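Local structure of putative mandelate racemase (3OZY) at residues Ile17-Arg20 with Met21-Glu24; Gly175-Pro178 with Arg179-Ala182; Arg216-Glu220 with Ala221-Trp225; Asp234-Gly237 with His238-Arg242; Thr333-Asp336 with Leu337-Arg340. The protein is of unknown function but, as a magnesium-dependent member of the enolase superfamily, probably acts on an acid sugar or related carboxylate. All coordinates share one frame; numbering follows the deposited sequence. Where two conformers were deposited one is given.

Overall arrangement
From the N terminus the five contacts follow in series; none nests in or crosses another, and each closes only a local turn or helix end. Contact 1 turns the chain between strands 5-16 and 24-25. Contact 2 starts helix 178-192, contact 3 ends helix 208-220, and contact 4 starts helix 235-242, all in the beta-alpha barrel. Contact 5 is the turn after strand 328-331. Contacts 2 and 3 meet where A182 packs on I217, so the two barrel helices lie side by side. Contacts 1 and 5 meet at P18 and H334, tying the N-terminal domain to the barrel. Contacts 4 and 5 lie on opposite sides of the chain's centre, about 35 Å apart between centres.

Contact 1: residues Ile17-Arg20 with Met21-Glu24; sequences IPER and MRVE
R22 runs back along E19, with its CG 3.3 Å from E19 O and one face of its guanidinium turned to E19 CG, which stands 4.1 Å from that plane and is offset toward the rim. An extended chain from CG to NE carries the charged group there. E19 OE2 and R22 NH2 remain 4.5 Å apart, the oxygen well out of the guanidinium plane, so no N-H points at it. A water joins the two instead, donating to E19 OE2 and accepting from R22 NH2. A second water, in the guanidinium plane at its edge, accepts from R22 NE at 2.7 Å and also reaches I17 O.

The other pair is arranged differently: in the conformer given, R20 and M21 lie side by side and point the same way, R20 CG being 3.9 Å from M21 CG. A chi1 of 72° brings R20 CG to 3.2 Å from M21 N. M21 CB meets CG2 of the buried I17 at 4.0 Å. In the backbone, M21 N donates to P18 O (2.8 Å) and R22 N to E19 O, both i to i+3 bonds of a tight 3-10-like turn. A third water donates to both R20 O and R22 O.

The chemistry is that of a surface turn: backbone bonds set its shape, while water mediates between the opposite charges of E19 and R22, whose direct attraction is probably weakened by solvent.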
loop_
_atom_site.group_PDB
_atom_site.type_symbol
_atom_site.label_atom_id
_atom_site.label_comp_id
_atom_site.label_asym_id
_atom_site.label_seq_id
_atom_site.Cartn_x
_atom_site.Cartn_y
_atom_site.Cartn_z
ATOM N N ILE A 17 -19.510 6.094 19.869
ATOM C CA ILE A 17 -18.665 6.459 20.999
ATOM C C ILE A 17 -19.270 7.711 21.624
ATOM O O ILE A 17 -19.472 8.696 20.929
ATOM C CB ILE A 17 -17.212 6.799 20.562
ATOM C CG1 ILE A 17 -16.572 5.656 19.756
ATOM C CG2 ILE A 17 -16.363 7.118 21.795
ATOM C CD1 ILE A 17 -15.203 6.037 19.136
ATOM N N PRO A 18 -19.571 7.681 22.936
ATOM C CA PRO A 18 -20.055 8.919 23.559
ATOM C C PRO A 18 -19.057 10.044 23.321
ATOM O O PRO A 18 -17.850 9.803 23.390
ATOM C CB PRO A 18 -20.128 8.552 25.045
ATOM C CG PRO A 18 -20.375 7.076 25.044
ATOM C CD PRO A 18 -19.545 6.556 23.888
ATOM N N GLU A 19 -19.549 11.243 23.030
ATOM C CA GLU A 19 -18.697 12.367 22.672
ATOM C C GLU A 19 -17.524 12.544 23.635
ATOM O O GLU A 19 -16.386 12.747 23.198
ATOM C CB GLU A 19 -19.528 13.654 22.598
ATOM C CG GLU A 19 -18.889 14.785 21.808
ATOM C CD GLU A 19 -18.040 15.718 22.654
ATOM O OE1 GLU A 19 -18.140 15.693 23.902
ATOM O OE2 GLU A 19 -17.272 16.502 22.055
ATOM N N ARG A 20 -17.789 12.467 24.938
ATOM C CA ARG A 20 -16.741 12.700 25.927
ATOM C C ARG A 20 -15.685 11.598 25.950
ATOM O O ARG A 20 -14.569 11.811 26.439
ATOM C CB ARG A 20 -17.359 12.831 27.319
ATOM C CG ARG A 20 -17.866 11.522 27.881
ATOM C CD ARG A 20 -18.755 11.751 29.095
ATOM N NE ARG A 20 -19.274 10.490 29.596
ATOM C CZ ARG A 20 -20.325 9.868 29.078
ATOM N NH1 ARG A 20 -20.730 8.716 29.593
ATOM N NH2 ARG A 20 -20.972 10.401 28.046
ATOM N N MET A 21 -16.048 10.418 25.450
ATOM C CA MET A 21 -15.166 9.249 25.468
ATOM C C MET A 21 -14.326 9.124 24.196
ATOM O O MET A 21 -13.526 8.188 24.061
ATOM C CB MET A 21 -15.971 7.958 25.678
ATOM C CG MET A 21 -16.701 7.871 27.010
ATOM S SD MET A 21 -15.595 7.986 28.425
ATOM C CE MET A 21 -14.582 6.521 28.199
ATOM N N ARG A 22 -14.509 10.048 23.258
ATOM C CA ARG A 22 -13.659 10.091 22.077
ATOM C C ARG A 22 -12.259 10.406 22.555
ATOM O O ARG A 22 -12.067 11.227 23.463
ATOM C CB ARG A 22 -14.098 11.190 21.125
ATOM C CG ARG A 22 -15.458 11.013 20.527
ATOM C CD ARG A 22 -15.817 12.301 19.832
ATOM N NE ARG A 22 -16.950 12.128 18.944
ATOM C CZ ARG A 22 -17.403 13.080 18.140
ATOM N NH1 ARG A 22 -18.434 12.821 17.347
ATOM N NH2 ARG A 22 -16.825 14.280 18.132
ATOM N N VAL A 23 -11.269 9.757 21.951
ATOM C CA VAL A 23 -9.879 10.076 22.253
ATOM C C VAL A 23 -9.143 10.437 20.969
ATOM O O VAL A 23 -9.567 10.046 19.873
ATOM C CB VAL A 23 -9.155 8.923 22.990
ATOM C CG1 VAL A 23 -9.739 8.724 24.398
ATOM C CG2 VAL A 23 -9.198 7.630 22.179
ATOM N N GLU A 24 -8.070 11.212 21.106
ATOM C CA GLU A 24 -7.274 11.624 19.960
ATOM C C GLU A 24 -5.812 11.248 20.154
ATOM O O GLU A 24 -5.260 11.368 21.250
ATOM C CB GLU A 24 -7.390 13.140 19.732
ATOM C CG GLU A 24 -6.773 13.608 18.405
ATOM C CD GLU A 24 -7.119 15.055 18.048
ATOM O OE1 GLU A 24 -7.877 15.702 18.794
ATOM O OE2 GLU A 24 -6.633 15.540 17.005
HETATM O O HOH W 1 -18.376 9.868 18.696
HETATM O O HOH W 2 -15.235 15.637 20.325
HETATM O O HOH W 3 -11.970 10.987 26.243
#

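Contact 2: residues Gly175-Pro178 with Arg179-Ala182; sequences GRAP and RKDA. With ACY (acetic acid), chain H.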
loop_
_atom_site.group_PDB
_atom_site.type_symbol
_atom_site.label_atom_id
_atom_site.label_comp_id
_atom_site.label_asym_id
_atom_site.label_seq_id
_atom_site.Cartn_x
_atom_site.Cartn_y
_atom_site.Cartn_z
ATOM N N GLY A 175 3.212 13.126 21.138
ATOM C CA GLY A 175 3.633 13.607 19.836
ATOM C C GLY A 175 3.209 15.005 19.448
ATOM O O GLY A 175 3.836 15.612 18.578
ATOM N N ARG A 176 2.150 15.516 20.061
ATOM C CA ARG A 176 1.666 16.849 19.716
ATOM C C ARG A 176 2.395 17.943 20.484
ATOM O O ARG A 176 2.777 18.968 19.916
ATOM C CB ARG A 176 0.169 16.966 19.975
ATOM C CG ARG A 176 -0.368 18.346 19.657
ATOM C CD ARG A 176 -1.877 18.357 19.687
ATOM N NE ARG A 176 -2.395 17.987 20.999
ATOM C CZ ARG A 176 -3.682 17.799 21.250
ATOM N NH1 ARG A 176 -4.569 17.946 20.273
ATOM N NH2 ARG A 176 -4.081 17.463 22.467
ATOM N N ALA A 177 2.574 17.719 21.779
ATOM C CA ALA A 177 3.211 18.706 22.644
ATOM C C ALA A 177 4.239 18.011 23.520
ATOM O O ALA A 177 3.943 17.625 24.644
ATOM C CB ALA A 177 2.168 19.411 23.499
ATOM N N PRO A 178 5.455 17.815 22.987
ATOM C CA PRO A 178 6.465 17.018 23.690
ATOM C C PRO A 178 6.768 17.453 25.123
ATOM O O PRO A 178 7.086 16.602 25.946
ATOM C CB PRO A 178 7.701 17.157 22.793
ATOM C CG PRO A 178 7.120 17.278 21.427
ATOM C CD PRO A 178 5.884 18.151 21.616
ATOM N N ARG A 179 6.676 18.745 25.430
ATOM C CA ARG A 179 6.902 19.186 26.802
ATOM C C ARG A 179 5.818 18.663 27.742
ATOM O O ARG A 179 6.091 18.267 28.885
ATOM C CB ARG A 179 6.995 20.714 26.877
ATOM C CG ARG A 179 8.221 21.280 26.182
ATOM C CD ARG A 179 8.783 22.484 26.929
ATOM N NE ARG A 179 7.822 23.579 27.014
ATOM C CZ ARG A 179 7.754 24.580 26.143
ATOM N NH1 ARG A 179 8.593 24.627 25.116
ATOM N NH2 ARG A 179 6.848 25.537 26.298
ATOM N N LYS A 180 4.581 18.649 27.258
ATOM C CA LYS A 180 3.490 18.094 28.045
ATOM C C LYS A 180 3.615 16.580 28.148
ATOM O O LYS A 180 3.357 15.997 29.197
ATOM C CB LYS A 180 2.140 18.466 27.434
ATOM C CG LYS A 180 1.851 19.955 27.447
ATOM C CD LYS A 180 0.473 20.244 26.870
ATOM C CE LYS A 180 0.095 21.707 27.035
ATOM N NZ LYS A 180 -1.279 21.970 26.524
ATOM N N ASP A 181 4.014 15.947 27.047
ATOM C CA ASP A 181 4.226 14.501 27.038
ATOM C C ASP A 181 5.245 14.126 28.103
ATOM O O ASP A 181 5.053 13.164 28.854
ATOM C CB ASP A 181 4.740 14.031 25.672
ATOM C CG ASP A 181 3.741 14.254 24.550
ATOM O OD1 ASP A 181 2.512 14.185 24.790
ATOM O OD2 ASP A 181 4.183 14.477 23.402
ATOM N N ALA A 182 6.337 14.888 28.166
ATOM C CA ALA A 182 7.377 14.627 29.154
ATOM C C ALA A 182 6.851 14.790 30.570
ATOM O O ALA A 182 7.143 13.984 31.450
ATOM C CB ALA A 182 8.586 15.539 28.928
HETATM C C ACY H . -1.345 16.609 24.552
HETATM O O ACY H . -0.863 16.810 23.414
HETATM O OXT ACY H . -2.514 16.923 24.859
HETATM C CH3 ACY H . -0.477 15.971 25.598
HETATM O O HOH W 4 1.134 15.239 22.815
#
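The carboxylate of D181 reaches back past the start of its own helix to the amide of G175, six residues earlier: G175 N donates to D181 OD2 at 2.8 Å with an N-H...O angle of 164°. The donor comes from above the carboxylate plane, 38° out of it. D181 CG lies anti to the carbonyl carbon and beside the backbone N (chi1 -64°), which turns the acid toward the loop. G175 itself has a positive phi, a backbone shape suited to glycine because a side chain would press on the carbonyl oxygen before it.

The other carboxylate oxygen, D181 OD1, accepts from a water at 2.6 Å. That water also accepts from A177 N and donates to an acetic acid molecule, probably left by the crystallisation liquor. R176 holds the same molecule side-on, its NE donating to ACY O and its NH2 to ACY OXT at 2.9 Å, with the bound group at the edge of the guanidinium and near its plane. R176 NH2 is also salt-bridged to D149, whose backbone N bonds the acetic acid as well.

A177 is the N-cap residue of helix 178-192. Its carbonyl takes the D181 amide (A177 O to D181 N, 2.9 Å) in the carbonyl plane and the K180 amide weakly, while P178 O accepts from A182 N. Along the helix flank, A177 CB touches K180 CD at 3.9 Å.

With one carboxylate oxygen on G175 N and the other on the water that also binds A177 N, D181 ties the loop to the first turn of the helix, where the helix dipole would probably favour its negative charge.

Contact 3: residues Arg216-Glu220 with Ala221-Trp225; sequences RILDE and AGCYW
L218 and C223 make the tight part of this helix end. Their CB atoms are 4.0 Å apart, both side chains are buried, and C223 SG lies 3.7 Å from L218 O. C223 keeps SG beside its backbone N and anti to the carbonyl carbon (chi1 -66°), a rotation that turns the sulfur back toward the last helical turn. The backbone draws the same pair together: C223 N donates to L218 O at 2.9 Å and almost straight, at 173°. A221 is buried as well, with its CB 3.6 Å from I217 O and its amide bonded to that same carbonyl.

The solvent side is looser. G222 is exposed and leaves helical angles with a positive phi (64°), a conformation that glycine adopts readily. Its amide donates to D219 O at 2.9 Å, from well above the carbonyl plane. This is the 5→2 bond of a Schellman motif, and C223 N to L218 O is its 6→1 bond. The side chains of D219 and E220 set out away from the turn. E220 has an extended chain, and its OE2 makes a long, weak ion pair with R186 NE.

The turn passes the chain from helix 208-220 to strand 225-227 of the barrel. Helix 178-192 flanks the buried face, with L185 against both L218 and C223, and R189 NE bonded to A221 O. V200 of strand 197-201 also packs on L218. Beyond the turn, Y224 and W225 lead into the sheet, where their side chains lie against strand 197-201 and meet R249 of strand 249-252, Y224 through a cation-pi contact.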
loop_
_atom_site.group_PDB
_atom_site.type_symbol
_atom_site.label_atom_id
_atom_site.label_comp_id
_atom_site.label_asym_id
_atom_site.label_seq_id
_atom_site.Cartn_x
_atom_site.Cartn_y
_atom_site.Cartn_z
ATOM N N ARG A 216 15.563 10.745 25.075
ATOM C CA ARG A 216 16.303 11.016 26.313
ATOM C C ARG A 216 15.381 10.973 27.532
ATOM O O ARG A 216 15.736 10.431 28.581
ATOM C CB ARG A 216 17.002 12.377 26.240
ATOM C CG ARG A 216 18.189 12.399 25.292
ATOM C CD ARG A 216 18.637 13.823 25.036
ATOM N NE ARG A 216 19.877 13.855 24.272
ATOM C CZ ARG A 216 20.493 14.974 23.909
ATOM N NH1 ARG A 216 19.971 16.157 24.209
ATOM N NH2 ARG A 216 21.622 14.911 23.225
ATOM N N ILE A 217 14.201 11.576 27.383
ATOM C CA ILE A 217 13.171 11.578 28.421
ATOM C C ILE A 217 12.704 10.157 28.704
ATOM O O ILE A 217 12.608 9.733 29.861
ATOM C CB ILE A 217 11.942 12.412 27.989
ATOM C CG1 ILE A 217 12.348 13.863 27.700
ATOM C CG2 ILE A 217 10.836 12.339 29.047
ATOM C CD1 ILE A 217 12.929 14.580 28.896
ATOM N N LEU A 218 12.408 9.415 27.639
ATOM C CA LEU A 218 11.905 8.044 27.778
ATOM C C LEU A 218 12.922 7.181 28.516
ATOM O O LEU A 218 12.574 6.323 29.330
ATOM C CB LEU A 218 11.584 7.415 26.420
ATOM C CG LEU A 218 10.718 8.250 25.475
ATOM C CD1 LEU A 218 10.341 7.388 24.268
ATOM C CD2 LEU A 218 9.481 8.817 26.144
ATOM N N ASP A 219 14.196 7.411 28.224
ATOM C CA ASP A 219 15.279 6.686 28.878
ATOM C C ASP A 219 15.289 7.018 30.379
ATOM O O ASP A 219 15.294 6.126 31.224
ATOM C CB ASP A 219 16.585 7.083 28.173
ATOM C CG ASP A 219 17.782 6.253 28.586
ATOM O OD1 ASP A 219 17.658 5.337 29.416
ATOM O OD2 ASP A 219 18.872 6.543 28.054
ATOM N N GLU A 220 15.243 8.302 30.697
ATOM C CA GLU A 220 15.185 8.754 32.081
ATOM C C GLU A 220 14.026 8.099 32.840
ATOM O O GLU A 220 14.181 7.701 34.007
ATOM C CB GLU A 220 15.030 10.276 32.093
ATOM C CG GLU A 220 14.782 10.908 33.455
ATOM C CD GLU A 220 14.297 12.348 33.332
ATOM O OE1 GLU A 220 14.758 13.057 32.410
ATOM O OE2 GLU A 220 13.450 12.771 34.149
ATOM N N ALA A 221 12.875 7.979 32.177
ATOM C CA ALA A 221 11.666 7.410 32.786
ATOM C C ALA A 221 11.616 5.887 32.710
ATOM O O ALA A 221 10.652 5.270 33.162
ATOM C CB ALA A 221 10.408 8.011 32.146
ATOM N N GLY A 222 12.642 5.278 32.129
ATOM C CA GLY A 222 12.704 3.831 32.043
ATOM C C GLY A 222 11.598 3.207 31.211
ATOM O O GLY A 222 11.132 2.106 31.500
ATOM N N CYS A 223 11.192 3.897 30.151
ATOM C CA CYS A 223 10.114 3.382 29.306
ATOM C C CYS A 223 10.484 2.095 28.574
ATOM O O CYS A 223 11.624 1.905 28.146
ATOM C CB CYS A 223 9.660 4.441 28.306
ATOM S SG CYS A 223 8.877 5.855 29.086
ATOM N N TYR A 224 9.504 1.216 28.414
ATOM C CA TYR A 224 9.715 -0.077 27.767
ATOM C C TYR A 224 9.978 0.049 26.259
ATOM O O TYR A 224 10.902 -0.577 25.721
ATOM C CB TYR A 224 8.499 -0.975 28.025
ATOM C CG TYR A 224 8.695 -2.416 27.621
ATOM C CD1 TYR A 224 9.326 -3.322 28.475
ATOM C CD2 TYR A 224 8.237 -2.884 26.394
ATOM C CE1 TYR A 224 9.505 -4.643 28.101
ATOM C CE2 TYR A 224 8.415 -4.203 26.017
ATOM C CZ TYR A 224 9.043 -5.076 26.866
ATOM O OH TYR A 224 9.220 -6.389 26.480
ATOM N N TRP A 225 9.159 0.838 25.571
ATOM C CA TRP A 225 9.350 1.067 24.147
ATOM C C TRP A 225 8.835 2.420 23.700
ATOM O O TRP A 225 8.064 3.062 24.421
ATOM C CB TRP A 225 8.794 -0.081 23.288
ATOM C CG TRP A 225 7.286 -0.201 23.047
ATOM C CD1 TRP A 225 6.373 0.797 22.777
ATOM C CD2 TRP A 225 6.581 -1.437 22.930
ATOM N NE1 TRP A 225 5.123 0.233 22.544
ATOM C CE2 TRP A 225 5.234 -1.136 22.629
ATOM C CE3 TRP A 225 6.961 -2.776 23.069
ATOM C CZ2 TRP A 225 4.265 -2.137 22.468
ATOM C CZ3 TRP A 225 6.005 -3.765 22.909
ATOM C CH2 TRP A 225 4.673 -3.443 22.614
#

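Contact 4: residues Asp234-Gly237 with His238-Arg242; sequences DIEG and HRILR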
loop_
_atom_site.group_PDB
_atom_site.type_symbol
_atom_site.label_atom_id
_atom_site.label_comp_id
_atom_site.label_asym_id
_atom_site.label_seq_id
_atom_site.Cartn_x
_atom_site.Cartn_y
_atom_site.Cartn_z
ATOM N N ASP A 234 10.487 6.516 7.137
ATOM C CA ASP A 234 11.851 6.939 7.437
ATOM C C ASP A 234 12.602 5.832 8.186
ATOM O O ASP A 234 12.751 5.877 9.415
ATOM C CB ASP A 234 11.823 8.226 8.264
ATOM C CG ASP A 234 13.202 8.749 8.558
ATOM O OD1 ASP A 234 14.176 8.207 7.986
ATOM O OD2 ASP A 234 13.316 9.709 9.353
ATOM N N ILE A 235 13.063 4.821 7.454
ATOM C CA ILE A 235 13.768 3.711 8.086
ATOM C C ILE A 235 15.060 4.169 8.774
ATOM O O ILE A 235 15.353 3.773 9.912
ATOM C CB ILE A 235 14.057 2.582 7.074
ATOM C CG1 ILE A 235 12.733 2.034 6.525
ATOM C CG2 ILE A 235 14.838 1.464 7.742
ATOM C CD1 ILE A 235 12.888 0.938 5.469
ATOM N N GLU A 236 15.830 5.010 8.091
ATOM C CA GLU A 236 17.098 5.489 8.635
ATOM C C GLU A 236 16.925 6.243 9.959
ATOM O O GLU A 236 17.755 6.118 10.868
ATOM C CB GLU A 236 17.818 6.360 7.595
ATOM C CG GLU A 236 19.033 7.149 8.095
ATOM C CD GLU A 236 20.230 6.286 8.463
ATOM O OE1 GLU A 236 20.132 5.044 8.412
ATOM O OE2 GLU A 236 21.281 6.864 8.817
ATOM N N GLY A 237 15.848 7.015 10.081
ATOM C CA GLY A 237 15.572 7.699 11.334
ATOM C C GLY A 237 15.433 6.735 12.496
ATOM O O GLY A 237 15.878 7.023 13.613
ATOM N N HIS A 238 14.804 5.591 12.251
ATOM C CA HIS A 238 14.640 4.597 13.305
ATOM C C HIS A 238 15.993 3.992 13.675
ATOM O O HIS A 238 16.270 3.724 14.848
ATOM C CB HIS A 238 13.656 3.506 12.861
ATOM C CG HIS A 238 12.221 3.954 12.791
ATOM N ND1 HIS A 238 11.709 4.664 11.726
ATOM C CD2 HIS A 238 11.181 3.752 13.638
ATOM C CE1 HIS A 238 10.421 4.893 11.925
ATOM N NE2 HIS A 238 10.073 4.344 13.076
ATOM N N ARG A 239 16.851 3.784 12.676
ATOM C CA ARG A 239 18.202 3.315 12.959
ATOM C C ARG A 239 18.938 4.314 13.853
ATOM O O ARG A 239 19.610 3.924 14.808
ATOM C CB ARG A 239 19.002 3.068 11.678
ATOM C CG ARG A 239 20.383 2.453 11.966
ATOM C CD ARG A 239 21.337 2.565 10.772
ATOM N NE ARG A 239 21.724 3.947 10.525
ATOM C CZ ARG A 239 22.547 4.649 11.301
ATOM N NH1 ARG A 239 23.088 4.098 12.386
ATOM N NH2 ARG A 239 22.827 5.909 10.993
ATOM N N ILE A 240 18.802 5.600 13.546
ATOM C CA ILE A 240 19.451 6.636 14.342
ATOM C C ILE A 240 18.999 6.565 15.803
ATOM O O ILE A 240 19.817 6.657 16.724
ATOM C CB ILE A 240 19.190 8.024 13.738
ATOM C CG1 ILE A 240 19.926 8.138 12.397
ATOM C CG2 ILE A 240 19.643 9.132 14.697
ATOM C CD1 ILE A 240 19.525 9.325 11.547
ATOM N N LEU A 241 17.702 6.384 16.024
ATOM C CA LEU A 241 17.189 6.272 17.392
ATOM C C LEU A 241 17.749 5.038 18.097
ATOM O O LEU A 241 18.201 5.106 19.237
ATOM C CB LEU A 241 15.662 6.228 17.400
ATOM C CG LEU A 241 14.960 7.495 16.920
ATOM C CD1 LEU A 241 13.456 7.260 16.786
ATOM C CD2 LEU A 241 15.246 8.639 17.885
ATOM N N ARG A 242 17.730 3.910 17.402
ATOM C CA ARG A 242 18.236 2.680 17.975
ATOM C C ARG A 242 19.741 2.757 18.253
ATOM O O ARG A 242 20.229 2.201 19.242
ATOM C CB ARG A 242 17.887 1.527 17.041
ATOM C CG ARG A 242 18.170 0.191 17.604
ATOM C CD ARG A 242 17.454 -0.867 16.808
ATOM N NE ARG A 242 17.906 -2.153 17.294
ATOM C CZ ARG A 242 18.976 -2.786 16.833
ATOM N NH1 ARG A 242 19.690 -2.263 15.843
ATOM N NH2 ARG A 242 19.325 -3.955 17.353
#
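E236 and R239 run side by side in a side-on salt bridge: R239 NE donates to E236 OE1 at 2.9 Å and R239 NH2 to E236 OE2 at 2.8 Å. Each oxygen is met on its syn side but from out of the carboxylate plane, in keeping with the 41° between the two planes. A bend at chi2 (69°) brings the E236 acid alongside. E236 OE1 also makes a long, weak ion pair with R267 NH2 of the second subunit.

H238 ND1 donates to D234 O at 2.8 Å, the oxygen lying in the ring plane, and H238 N bonds weakly to I235 O (3.0 Å). D234 is the N-cap: its OD1 accepts from G237 N at 2.9 Å, while its OD2 makes a salt bridge to R208. G237, lacking a side chain, lets that carboxylate lie close. The amides of R239, I240 and L241 bond in helical sequence to I235 O, E236 O and G237 O.

This is the helix of the beta-alpha-beta unit between strands 225-227 and 249-252. L241 packs on I250 of the latter strand and on helix 208-220, and the H238 ring meets Y265 of helix 258-267 edge-to-face. I235 packs on D264 of the second subunit, at the dimer contact.

Contact 5: residues Thr333-Asp336 with Leu337-Arg340; sequences THND and LMTR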
loop_
_atom_site.group_PDB
_atom_site.type_symbol
_atom_site.label_atom_id
_atom_site.label_comp_id
_atom_site.label_asym_id
_atom_site.label_seq_id
_atom_site.Cartn_x
_atom_site.Cartn_y
_atom_site.Cartn_z
ATOM N N THR A 333 -10.162 1.497 25.648
ATOM C CA THR A 333 -11.006 2.645 25.324
ATOM C C THR A 333 -12.450 2.187 25.093
ATOM O O THR A 333 -12.724 0.990 25.025
ATOM C CB THR A 333 -10.478 3.423 24.083
ATOM O OG1 THR A 333 -10.704 2.660 22.890
ATOM C CG2 THR A 333 -8.992 3.708 24.224
ATOM N N HIS A 334 -13.372 3.134 24.961
ATOM C CA HIS A 334 -14.763 2.767 24.730
ATOM C C HIS A 334 -14.937 2.091 23.374
ATOM O O HIS A 334 -14.731 2.715 22.340
ATOM C CB HIS A 334 -15.664 3.996 24.798
ATOM C CG HIS A 334 -17.108 3.657 24.655
ATOM N ND1 HIS A 334 -17.969 3.604 25.731
ATOM C CD2 HIS A 334 -17.832 3.291 23.572
ATOM C CE1 HIS A 334 -19.169 3.245 25.309
ATOM N NE2 HIS A 334 -19.113 3.053 24.003
ATOM N N ASN A 335 -15.347 0.829 23.381
ATOM C CA ASN A 335 -15.405 0.065 22.141
ATOM C C ASN A 335 -16.330 -1.135 22.268
ATOM O O ASN A 335 -15.952 -2.164 22.822
ATOM C CB ASN A 335 -13.990 -0.391 21.759
ATOM C CG ASN A 335 -13.933 -1.037 20.400
ATOM O OD1 ASN A 335 -14.960 -1.286 19.768
ATOM N ND2 ASN A 335 -12.717 -1.320 19.934
ATOM N N ASP A 336 -17.547 -0.998 21.748
ATOM C CA ASP A 336 -18.507 -2.095 21.800
ATOM C C ASP A 336 -18.011 -3.343 21.074
ATOM O O ASP A 336 -18.451 -4.452 21.371
ATOM C CB ASP A 336 -19.858 -1.680 21.214
ATOM C CG ASP A 336 -20.574 -0.644 22.052
ATOM O OD1 ASP A 336 -20.272 -0.519 23.264
ATOM O OD2 ASP A 336 -21.452 0.035 21.472
ATOM N N LEU A 337 -17.099 -3.171 20.119
ATOM C CA LEU A 337 -16.548 -4.322 19.412
ATOM C C LEU A 337 -15.601 -5.151 20.281
ATOM O O LEU A 337 -15.239 -6.276 19.914
ATOM C CB LEU A 337 -15.867 -3.887 18.114
ATOM C CG LEU A 337 -16.759 -3.097 17.158
ATOM C CD1 LEU A 337 -15.916 -2.574 16.005
ATOM C CD2 LEU A 337 -17.948 -3.922 16.656
ATOM N N MET A 338 -15.220 -4.601 21.437
ATOM C CA MET A 338 -14.400 -5.322 22.413
ATOM C C MET A 338 -15.232 -6.020 23.485
ATOM O O MET A 338 -14.711 -6.842 24.242
ATOM C CB MET A 338 -13.428 -4.370 23.111
ATOM C CG MET A 338 -12.245 -3.959 22.253
ATOM S SD MET A 338 -11.128 -5.324 21.868
ATOM C CE MET A 338 -10.452 -5.650 23.499
ATOM N N THR A 339 -16.510 -5.679 23.578
ATOM C CA THR A 339 -17.324 -6.174 24.691
ATOM C C THR A 339 -18.553 -6.961 24.260
ATOM O O THR A 339 -18.942 -7.915 24.931
ATOM C CB THR A 339 -17.809 -5.018 25.597
ATOM O OG1 THR A 339 -18.556 -4.082 24.813
ATOM C CG2 THR A 339 -16.632 -4.303 26.254
ATOM N N ARG A 340 -19.169 -6.569 23.152
ATOM C CA ARG A 340 -20.493 -7.094 22.804
ATOM C C ARG A 340 -20.561 -7.926 21.525
ATOM O O ARG A 340 -21.596 -8.521 21.214
ATOM C CB ARG A 340 -21.503 -5.944 22.738
ATOM C CG ARG A 340 -21.808 -5.336 24.100
ATOM C CD ARG A 340 -22.531 -3.998 23.982
ATOM N NE ARG A 340 -23.799 -4.119 23.270
ATOM C CZ ARG A 340 -24.501 -3.087 22.814
ATOM N NH1 ARG A 340 -24.061 -1.850 22.998
ATOM N NH2 ARG A 340 -25.643 -3.292 22.170
HETATM O O HOH W 5 -18.615 -1.315 25.224
HETATM O O HOH W 6 -22.541 0.407 24.755
#
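N335 folds its side-chain amide over the start of the turn, OD1 accepting from L337 N at 2.9 Å and lying 3.2 Å from L337 CB. The donor stands above the plane of the amide C=O, so it does not meet a lone pair squarely. On the other side-chain branch, N335 ND2 approaches M338 CG to 3.5 Å. With CG anti to the backbone N (chi1 -173°), the asparagine swings its amide across both L337 and M338.

The backbone closes over the same residues. M338 N donates to N335 O at 2.9 Å, and D336 O takes two amides, R340 N at 2.9 Å from near the carbonyl plane and T339 N at 3.2 Å from well above it. Outside this turn, D336 and R340 extend side by side. Their salt bridge is a long one, D336 OD2 to R340 NH1 at 3.6 Å, and the carboxylate and guanidinium planes are 58° apart. D336 OD1 turns to water: one molecule donates to it and also bonds T339 OG1, and another links it weakly to R340 NH1.

The next shell fixes the amide of the buried N335. Its ND2 donates to D331 OD2 and to N307 O, so both ends of the group are held and its rotation is set. The L337 backbone is also hydrogen-bonded to I309, and the L337 side chain reaches M35 of strand 32-42 and F369 of helix 367-372.

N335 OD1 bonded to the amide two residues on defines an Asx turn, here overlaid on a beta turn from N335 O to M338 N. It follows strand 328-331 of the enolase-superfamily barrel, where the loop packs against the N-terminal domain.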